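Local coordinates for RabGDI protein (Plasmodium falciparum 3D7, PDB 3P1W) that probably acts as a Rab GDP-dissociation inhibitor, holding Rab GTPases in their GDP-bound form and keeping the prenylated proteins soluble in the cytosol, at residues 62-67 against 82-87; 70-75 against 407-412; 116-121 against 368-373. All blocks are in the same frame, centred on the assembly; numbering follows the deposited sequence.

The three contacts are a worked case of how neighbouring and distant segments are joined: contact 1 touches both of the others, which do not touch each other. Contacts 1 and 2, with centres 14 Å apart, share helix 64-71, and Leu67 of the first packs on Phe409 of the second. The centre of contact 3 lies 16 Å from that of contact 1; the two meet where Trp87 packs on Val372 and Thr373. Contacts 2 and 3, about 10 Å apart at their nearest atoms, reach the same mixed sheet. Along the chain the segments of contacts 1 and 2 alternate, and contact 2 spans contact 3. The early helix and its following loop are thereby tied to the sheet.

Contact 1. Residues 62-67 against 82-87; sequences LNLTNL and GENRHW
Capping of a helix N-terminus is the motif here: Asn63, the N-cap of helix 64-71, and the first helical turn meet Asn84 and Trp87 of the loop that leads to strand 89-90. The cap itself is local, Asn63 OD1 accepting from Asn66 N at 2.9 Å. Asn63 CG lies between the backbone N and the carbonyl carbon (chi1 63°), and OD1 faces Asn66 N. Asn84 supplies a second side chain to the same helix end. Its amide is stacked on that of Asn63, the planes only 15° apart, and the Asn84 and Thr65 side chains cross at about a right angle. The oxygen and the nitrogen of the Asn84 amide both bind Thr65: Thr65 N donates to a lone pair of Asn84 OD1 in the carbonyl plane at 2.9 Å, and Asn84 ND2 donates to Thr65 OG1 at 2.8 Å, each bond nearly straight at 168°. This pair fixes the rotation of the amide and satisfies a backbone N-H of the first turn. Beside the polar patch, Leu64 lies over a face of the buried Trp87 indole, while the ring's NE1 donates to Tyr81 O. Leu64 CD2 sits above the middle of the indole, and Leu64 CD1 runs past NE1 toward Gly82 O, 3.4 Å away. Leu64 CG stands over the five-membered ring of Trp87 in a CH-pi contact, 3.6 Å from its centroid.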
# COMPACT_ATOMS: atom_id res chain seq x y z
N LEU A 62 1.53 -10.14 12.93
CA LEU A 62 1.21 -10.72 14.26
C LEU A 62 0.54 -12.09 14.18
O LEU A 62 -0.35 -12.33 13.35
CB LEU A 62 0.31 -9.77 15.05
CG LEU A 62 0.86 -8.41 15.54
CD1 LEU A 62 1.47 -7.63 14.42
CD2 LEU A 62 -0.28 -7.57 16.18
N ASN A 63 0.94 -13.01 15.05
CA ASN A 63 0.19 -14.25 15.23
C ASN A 63 -0.98 -14.01 16.18
O ASN A 63 -1.24 -12.87 16.55
CB ASN A 63 1.11 -15.39 15.70
CG ASN A 63 1.75 -15.15 17.06
OD1 ASN A 63 1.37 -14.26 17.82
ND2 ASN A 63 2.74 -15.99 17.38
N LEU A 64 -1.68 -15.06 16.58
CA LEU A 64 -2.82 -14.87 17.48
C LEU A 64 -2.43 -14.29 18.81
O LEU A 64 -3.04 -13.35 19.27
CB LEU A 64 -3.53 -16.19 17.77
CG LEU A 64 -4.60 -16.67 16.84
CD1 LEU A 64 -5.00 -18.06 17.36
CD2 LEU A 64 -5.74 -15.68 16.78
N THR A 65 -1.43 -14.91 19.45
CA THR A 65 -0.96 -14.43 20.75
C THR A 65 -0.66 -12.95 20.71
O THR A 65 -1.06 -12.19 21.58
CB THR A 65 0.27 -15.21 21.21
OG1 THR A 65 -0.11 -16.57 21.43
CG2 THR A 65 0.88 -14.63 22.50
N ASN A 66 0.04 -12.52 19.67
CA ASN A 66 0.49 -11.16 19.63
C ASN A 66 -0.63 -10.22 19.23
O ASN A 66 -0.69 -9.12 19.74
CB ASN A 66 1.77 -11.03 18.82
CG ASN A 66 2.96 -11.62 19.56
OD1 ASN A 66 3.18 -11.36 20.75
ND2 ASN A 66 3.71 -12.46 18.88
N LEU A 67 -1.57 -10.67 18.39
CA LEU A 67 -2.72 -9.86 18.01
C LEU A 67 -3.52 -9.56 19.27
O LEU A 67 -3.86 -8.40 19.55
CB LEU A 67 -3.57 -10.61 16.98
CG LEU A 67 -4.75 -9.92 16.34
CD1 LEU A 67 -4.26 -8.74 15.48
CD2 LEU A 67 -5.56 -10.93 15.53
N GLY A 82 -7.56 -21.82 16.90
CA GLY A 82 -6.52 -22.81 16.71
C GLY A 82 -5.15 -22.26 17.05
O GLY A 82 -5.02 -21.37 17.90
N GLU A 83 -4.12 -22.79 16.39
CA GLU A 83 -2.73 -22.53 16.76
C GLU A 83 -2.16 -21.29 16.09
O GLU A 83 -2.57 -20.94 14.99
CB GLU A 83 -1.84 -23.71 16.38
CG GLU A 83 -2.03 -24.94 17.25
CD GLU A 83 -1.24 -26.12 16.73
OE1 GLU A 83 -1.58 -26.63 15.63
OE2 GLU A 83 -0.29 -26.54 17.42
N ASN A 84 -1.17 -20.69 16.75
CA ASN A 84 -0.49 -19.50 16.23
C ASN A 84 0.05 -19.61 14.80
O ASN A 84 0.02 -18.62 14.07
CB ASN A 84 0.66 -19.12 17.17
CG ASN A 84 0.22 -18.21 18.29
OD1 ASN A 84 -0.53 -17.26 18.07
ND2 ASN A 84 0.73 -18.46 19.50
N ARG A 85 0.53 -20.79 14.40
CA ARG A 85 1.20 -20.92 13.10
C ARG A 85 0.30 -20.63 11.88
O ARG A 85 0.80 -20.34 10.80
CB ARG A 85 1.85 -22.31 12.95
CG ARG A 85 0.87 -23.45 12.83
CD ARG A 85 1.52 -24.79 13.19
NE ARG A 85 0.50 -25.84 13.19
CZ ARG A 85 0.02 -26.43 12.10
NH1 ARG A 85 -0.92 -27.37 12.22
NH2 ARG A 85 0.46 -26.10 10.89
N HIS A 86 -1.01 -20.69 12.06
CA HIS A 86 -1.96 -20.43 10.97
C HIS A 86 -2.19 -18.94 10.76
O HIS A 86 -2.76 -18.55 9.75
CB HIS A 86 -3.31 -21.06 11.28
CG HIS A 86 -3.24 -22.52 11.56
ND1 HIS A 86 -2.94 -23.45 10.58
CD2 HIS A 86 -3.42 -23.23 12.70
CE1 HIS A 86 -2.93 -24.66 11.11
NE2 HIS A 86 -3.22 -24.55 12.40
N TRP A 87 -1.80 -18.13 11.74
CA TRP A 87 -2.11 -16.70 11.72
C TRP A 87 -0.90 -15.84 11.46
O TRP A 87 0.08 -15.88 12.21
CB TRP A 87 -2.79 -16.28 13.02
CG TRP A 87 -4.09 -16.98 13.23
CD1 TRP A 87 -4.27 -18.22 13.77
CD2 TRP A 87 -5.40 -16.49 12.90
NE1 TRP A 87 -5.60 -18.53 13.79
CE2 TRP A 87 -6.32 -17.49 13.26
CE3 TRP A 87 -5.87 -15.31 12.33
CZ2 TRP A 87 -7.69 -17.35 13.08
CZ3 TRP A 87 -7.25 -15.17 12.13
CH2 TRP A 87 -8.13 -16.18 12.50

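Contact 2. Residues 70-75 against 407-412; sequences TFKPKE and EKFVKI
Lys72 NZ, just beyond the end of helix 64-71, is held by two hydrogen bonds at strand 405-418: it donates to Lys408 O at 3.0 Å, tilted 18° from the carbonyl plane, and to a water at 2.9 Å. That water also accepts from Lys408 N and donates to Glu407 OE1, which makes only a long salt bridge to Lys72 NZ (3.9 Å). Beyond CG the lysine chain is extended up to CE, and NZ then turns off (chi4 -56°) toward the strand. Before that turn, its CE lies over a face of the Phe409 ring, 4.0 Å from the centroid. Phe409 in turn points an edge at the face of Phe71 in an offset edge-to-face pair, the planes 79° apart, and Phe409 CB stands above the middle of the Phe71 ring, 3.8 Å from its centroid. At the rim of that ring, Phe71 CE1 comes within 3.4 Å of Val410 O. The helix end is thus laid on the strand by aromatic packing flanked by a hydrated charge. Two waters lie between Glu407 and Glu75, one of them bonded only weakly to Glu407, and the nearby ammonium may soften the repulsion between Glu75 OE1 and Glu407 OE1, 4.7 Å apart.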
# COMPACT_ATOMS: atom_id res chain seq x y z
N THR A 70 -1.71 -7.38 21.89
CA THR A 70 -1.61 -6.00 21.41
C THR A 70 -2.92 -5.25 21.52
O THR A 70 -2.93 -4.13 21.99
CB THR A 70 -1.10 -5.95 19.94
OG1 THR A 70 0.23 -6.51 19.89
CG2 THR A 70 -1.10 -4.52 19.39
N PHE A 71 -4.02 -5.88 21.12
CA PHE A 71 -5.31 -5.22 21.03
C PHE A 71 -6.31 -5.62 22.12
O PHE A 71 -7.20 -4.85 22.42
CB PHE A 71 -5.96 -5.59 19.71
CG PHE A 71 -5.30 -4.96 18.49
CD1 PHE A 71 -5.68 -3.69 18.06
CD2 PHE A 71 -4.33 -5.64 17.78
CE1 PHE A 71 -5.08 -3.12 16.90
CE2 PHE A 71 -3.75 -5.09 16.65
CZ PHE A 71 -4.12 -3.83 16.21
N LYS A 72 -6.20 -6.85 22.63
CA LYS A 72 -7.18 -7.38 23.60
C LYS A 72 -6.45 -8.12 24.73
O LYS A 72 -6.67 -9.30 24.97
CB LYS A 72 -8.18 -8.32 22.92
CG LYS A 72 -9.03 -7.71 21.81
CD LYS A 72 -9.92 -8.74 21.17
CE LYS A 72 -10.75 -8.19 19.99
NZ LYS A 72 -11.58 -7.00 20.40
N PRO A 73 -5.55 -7.43 25.43
CA PRO A 73 -4.69 -8.02 26.42
C PRO A 73 -5.40 -8.58 27.64
O PRO A 73 -4.80 -9.34 28.37
CB PRO A 73 -3.77 -6.85 26.83
CG PRO A 73 -4.56 -5.67 26.59
CD PRO A 73 -5.25 -5.99 25.27
N LYS A 74 -6.66 -8.22 27.86
CA LYS A 74 -7.40 -8.76 29.01
C LYS A 74 -8.14 -10.06 28.70
O LYS A 74 -8.67 -10.69 29.62
CB LYS A 74 -8.40 -7.72 29.52
CG LYS A 74 -7.75 -6.53 30.22
CD LYS A 74 -7.12 -6.90 31.54
CE LYS A 74 -8.13 -7.00 32.67
NZ LYS A 74 -7.57 -7.81 33.77
N GLU A 75 -8.14 -10.46 27.43
CA GLU A 75 -8.97 -11.56 26.93
C GLU A 75 -8.19 -12.84 26.64
O GLU A 75 -7.03 -12.79 26.20
CB GLU A 75 -9.65 -11.13 25.62
CG GLU A 75 -10.73 -10.07 25.82
CD GLU A 75 -11.53 -9.79 24.56
OE1 GLU A 75 -11.88 -10.72 23.81
OE2 GLU A 75 -11.82 -8.61 24.34
N GLU A 407 -14.71 -10.59 15.44
CA GLU A 407 -13.87 -9.73 16.28
C GLU A 407 -13.33 -8.56 15.46
O GLU A 407 -13.09 -8.69 14.25
CB GLU A 407 -12.67 -10.50 16.82
CG GLU A 407 -12.98 -11.72 17.70
CD GLU A 407 -13.67 -11.39 19.00
OE1 GLU A 407 -13.62 -10.22 19.46
OE2 GLU A 407 -14.24 -12.34 19.61
N LYS A 408 -13.12 -7.44 16.15
CA LYS A 408 -12.54 -6.23 15.57
C LYS A 408 -11.29 -5.83 16.36
O LYS A 408 -11.27 -5.85 17.60
CB LYS A 408 -13.51 -5.06 15.66
CG LYS A 408 -14.67 -5.12 14.70
CD LYS A 408 -15.69 -4.03 15.02
CE LYS A 408 -17.03 -4.29 14.30
NZ LYS A 408 -18.05 -3.24 14.67
N PHE A 409 -10.26 -5.47 15.64
CA PHE A 409 -9.02 -4.97 16.22
C PHE A 409 -8.71 -3.60 15.58
O PHE A 409 -8.31 -3.54 14.42
CB PHE A 409 -7.90 -5.96 15.94
CG PHE A 409 -8.21 -7.38 16.32
CD1 PHE A 409 -7.74 -7.90 17.51
CD2 PHE A 409 -9.00 -8.20 15.50
CE1 PHE A 409 -8.00 -9.22 17.89
CE2 PHE A 409 -9.29 -9.51 15.88
CZ PHE A 409 -8.78 -10.03 17.09
N VAL A 410 -8.91 -2.52 16.32
CA VAL A 410 -8.85 -1.18 15.79
C VAL A 410 -7.59 -0.45 16.21
O VAL A 410 -7.19 -0.51 17.39
CB VAL A 410 -10.01 -0.31 16.28
CG1 VAL A 410 -9.86 1.10 15.71
CG2 VAL A 410 -11.36 -0.93 15.88
N LYS A 411 -6.92 0.20 15.26
CA LYS A 411 -5.72 1.00 15.54
C LYS A 411 -5.82 2.33 14.81
O LYS A 411 -6.03 2.38 13.58
CB LYS A 411 -4.43 0.27 15.13
CG LYS A 411 -3.17 0.97 15.56
CD LYS A 411 -1.96 0.10 15.22
CE LYS A 411 -0.65 0.78 15.62
NZ LYS A 411 0.47 -0.13 15.34
N ILE A 412 -5.70 3.41 15.57
CA ILE A 412 -5.66 4.74 15.01
C ILE A 412 -4.26 5.31 15.18
O ILE A 412 -3.68 5.27 16.29
CB ILE A 412 -6.70 5.66 15.68
CG1 ILE A 412 -8.11 5.13 15.43
CG2 ILE A 412 -6.56 7.11 15.14
CD1 ILE A 412 -9.19 5.75 16.39
O HOH W 1 -14.00 -7.45 18.88
O HOH W 2 -12.13 -12.75 21.37
O HOH W 3 -13.80 -9.29 22.22

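Contact 3. Residues 116-121 against 368-373; sequences EWLVVE and FQHGVT
His370 and Gln369 reach from the loop after strand 361-367 to two successive carbonyls of strand 117-129, and the two bonds form the tight part of the contact. His370 NE2 donates to Leu118 O at 3.0 Å in a nearly straight bond (168°). The oxygen lies close to the imidazole plane, but the donor stands above the carbonyl plane, 64° out of it. One residue on, Gln369 NE2 donates to Val119 O, also at 3.0 Å, this time nearly along the C=O axis. The imidazole is buried and closely fitted: Leu118 CB comes to 3.5 Å from His370 NE2, Val119 O lies at the ring edge, 3.6 Å from His370 CE1, and the ring of Tyr250 packs edge-to-face with it. Leu118 CD1 rests against Gln369 O at 3.5 Å. In contrast to the buried His370 ring, the side where Glu121 faces Gln369 is partly exposed and more loosely fitted. These two side chains reach toward each other tip to tip, their planes 35° apart, with no hydrogen bond between them; Glu121 CG lies 3.7 Å from Gln369 OE1. Their polar ends are engaged by another loop instead: Glu121 OE1 accepts from Asn344 N, and Gln369 OE1 pairs with Ser345 OG, which is also bonded to Glu121 N. The serine thus ties the two segments together from a third. In fold terms, the loop joining antiparallel strands 361-367 and 378-385 folds back to hydrogen-bond, through side chains, to carbonyls of strand 117-129 of the same mixed sheet.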
# COMPACT_ATOMS: atom_id res chain seq x y z
N GLU A 116 6.88 -16.40 -1.84
CA GLU A 116 5.97 -17.07 -2.76
C GLU A 116 4.82 -16.09 -2.95
O GLU A 116 4.28 -15.60 -1.97
CB GLU A 116 5.48 -18.37 -2.12
CG GLU A 116 5.01 -19.43 -3.10
CD GLU A 116 4.98 -20.82 -2.47
OE1 GLU A 116 4.24 -21.67 -2.99
OE2 GLU A 116 5.71 -21.05 -1.48
N TRP A 117 4.47 -15.79 -4.19
CA TRP A 117 3.47 -14.78 -4.53
C TRP A 117 2.19 -15.45 -4.98
O TRP A 117 2.22 -16.38 -5.80
CB TRP A 117 3.99 -13.89 -5.65
CG TRP A 117 5.17 -13.12 -5.20
CD1 TRP A 117 6.49 -13.45 -5.40
CD2 TRP A 117 5.16 -11.92 -4.44
NE1 TRP A 117 7.30 -12.50 -4.81
CE2 TRP A 117 6.50 -11.55 -4.21
CE3 TRP A 117 4.14 -11.11 -3.92
CZ2 TRP A 117 6.85 -10.41 -3.50
CZ3 TRP A 117 4.48 -9.98 -3.23
CH2 TRP A 117 5.83 -9.64 -3.01
N LEU A 118 1.07 -14.98 -4.46
CA LEU A 118 -0.22 -15.47 -4.89
C LEU A 118 -1.11 -14.30 -5.28
O LEU A 118 -1.10 -13.25 -4.62
CB LEU A 118 -0.86 -16.29 -3.77
CG LEU A 118 -0.07 -17.56 -3.43
CD1 LEU A 118 -0.39 -18.07 -2.04
CD2 LEU A 118 -0.35 -18.62 -4.50
N VAL A 119 -1.86 -14.48 -6.37
CA VAL A 119 -2.72 -13.41 -6.88
C VAL A 119 -3.86 -13.16 -5.93
O VAL A 119 -4.39 -14.07 -5.29
CB VAL A 119 -3.26 -13.75 -8.32
CG1 VAL A 119 -4.27 -14.90 -8.27
CG2 VAL A 119 -3.88 -12.54 -8.98
N VAL A 120 -4.23 -11.89 -5.82
CA VAL A 120 -5.42 -11.50 -5.13
C VAL A 120 -6.59 -11.81 -6.03
O VAL A 120 -6.59 -11.45 -7.20
CB VAL A 120 -5.37 -10.00 -4.77
CG1 VAL A 120 -6.71 -9.51 -4.21
CG2 VAL A 120 -4.24 -9.77 -3.73
N GLU A 121 -7.59 -12.50 -5.50
CA GLU A 121 -8.58 -13.15 -6.37
C GLU A 121 -9.59 -12.20 -7.00
O GLU A 121 -10.20 -12.56 -8.01
CB GLU A 121 -9.30 -14.29 -5.64
CG GLU A 121 -8.38 -15.45 -5.33
CD GLU A 121 -9.10 -16.70 -4.85
OE1 GLU A 121 -10.28 -16.63 -4.43
OE2 GLU A 121 -8.48 -17.77 -4.88
N PHE A 368 -6.94 -18.14 4.51
CA PHE A 368 -6.09 -19.31 4.41
C PHE A 368 -5.36 -19.40 3.06
O PHE A 368 -4.25 -19.93 3.00
CB PHE A 368 -6.91 -20.56 4.65
CG PHE A 368 -6.13 -21.84 4.53
CD1 PHE A 368 -5.21 -22.19 5.51
CD2 PHE A 368 -6.31 -22.68 3.44
CE1 PHE A 368 -4.48 -23.38 5.41
CE2 PHE A 368 -5.58 -23.86 3.32
CZ PHE A 368 -4.67 -24.21 4.31
N GLN A 369 -5.98 -18.88 2.00
CA GLN A 369 -5.32 -18.86 0.68
C GLN A 369 -3.90 -18.30 0.75
O GLN A 369 -2.96 -18.89 0.19
CB GLN A 369 -6.15 -18.07 -0.35
CG GLN A 369 -5.51 -17.94 -1.73
CD GLN A 369 -5.85 -16.64 -2.46
OE1 GLN A 369 -6.72 -15.88 -2.05
NE2 GLN A 369 -5.13 -16.38 -3.56
N HIS A 370 -3.73 -17.17 1.43
CA HIS A 370 -2.40 -16.54 1.59
C HIS A 370 -1.68 -16.92 2.90
O HIS A 370 -0.72 -16.26 3.30
CB HIS A 370 -2.52 -15.01 1.50
CG HIS A 370 -2.68 -14.50 0.10
ND1 HIS A 370 -3.92 -14.35 -0.50
CD2 HIS A 370 -1.77 -14.14 -0.83
CE1 HIS A 370 -3.75 -13.91 -1.73
NE2 HIS A 370 -2.45 -13.78 -1.96
N GLY A 371 -2.14 -17.97 3.57
CA GLY A 371 -1.50 -18.45 4.80
C GLY A 371 -1.52 -17.48 5.96
O GLY A 371 -0.58 -17.46 6.78
N VAL A 372 -2.57 -16.65 6.04
CA VAL A 372 -2.61 -15.61 7.06
C VAL A 372 -3.67 -15.85 8.15
O VAL A 372 -3.60 -15.23 9.21
CB VAL A 372 -2.73 -14.20 6.43
CG1 VAL A 372 -1.47 -13.86 5.63
CG2 VAL A 372 -3.94 -14.08 5.58
N THR A 373 -4.65 -16.73 7.88
CA THR A 373 -5.66 -17.12 8.86
C THR A 373 -5.89 -18.64 8.86
O THR A 373 -5.52 -19.35 7.92
CB THR A 373 -7.04 -16.44 8.58
OG1 THR A 373 -7.63 -17.02 7.40
CG2 THR A 373 -6.89 -14.94 8.39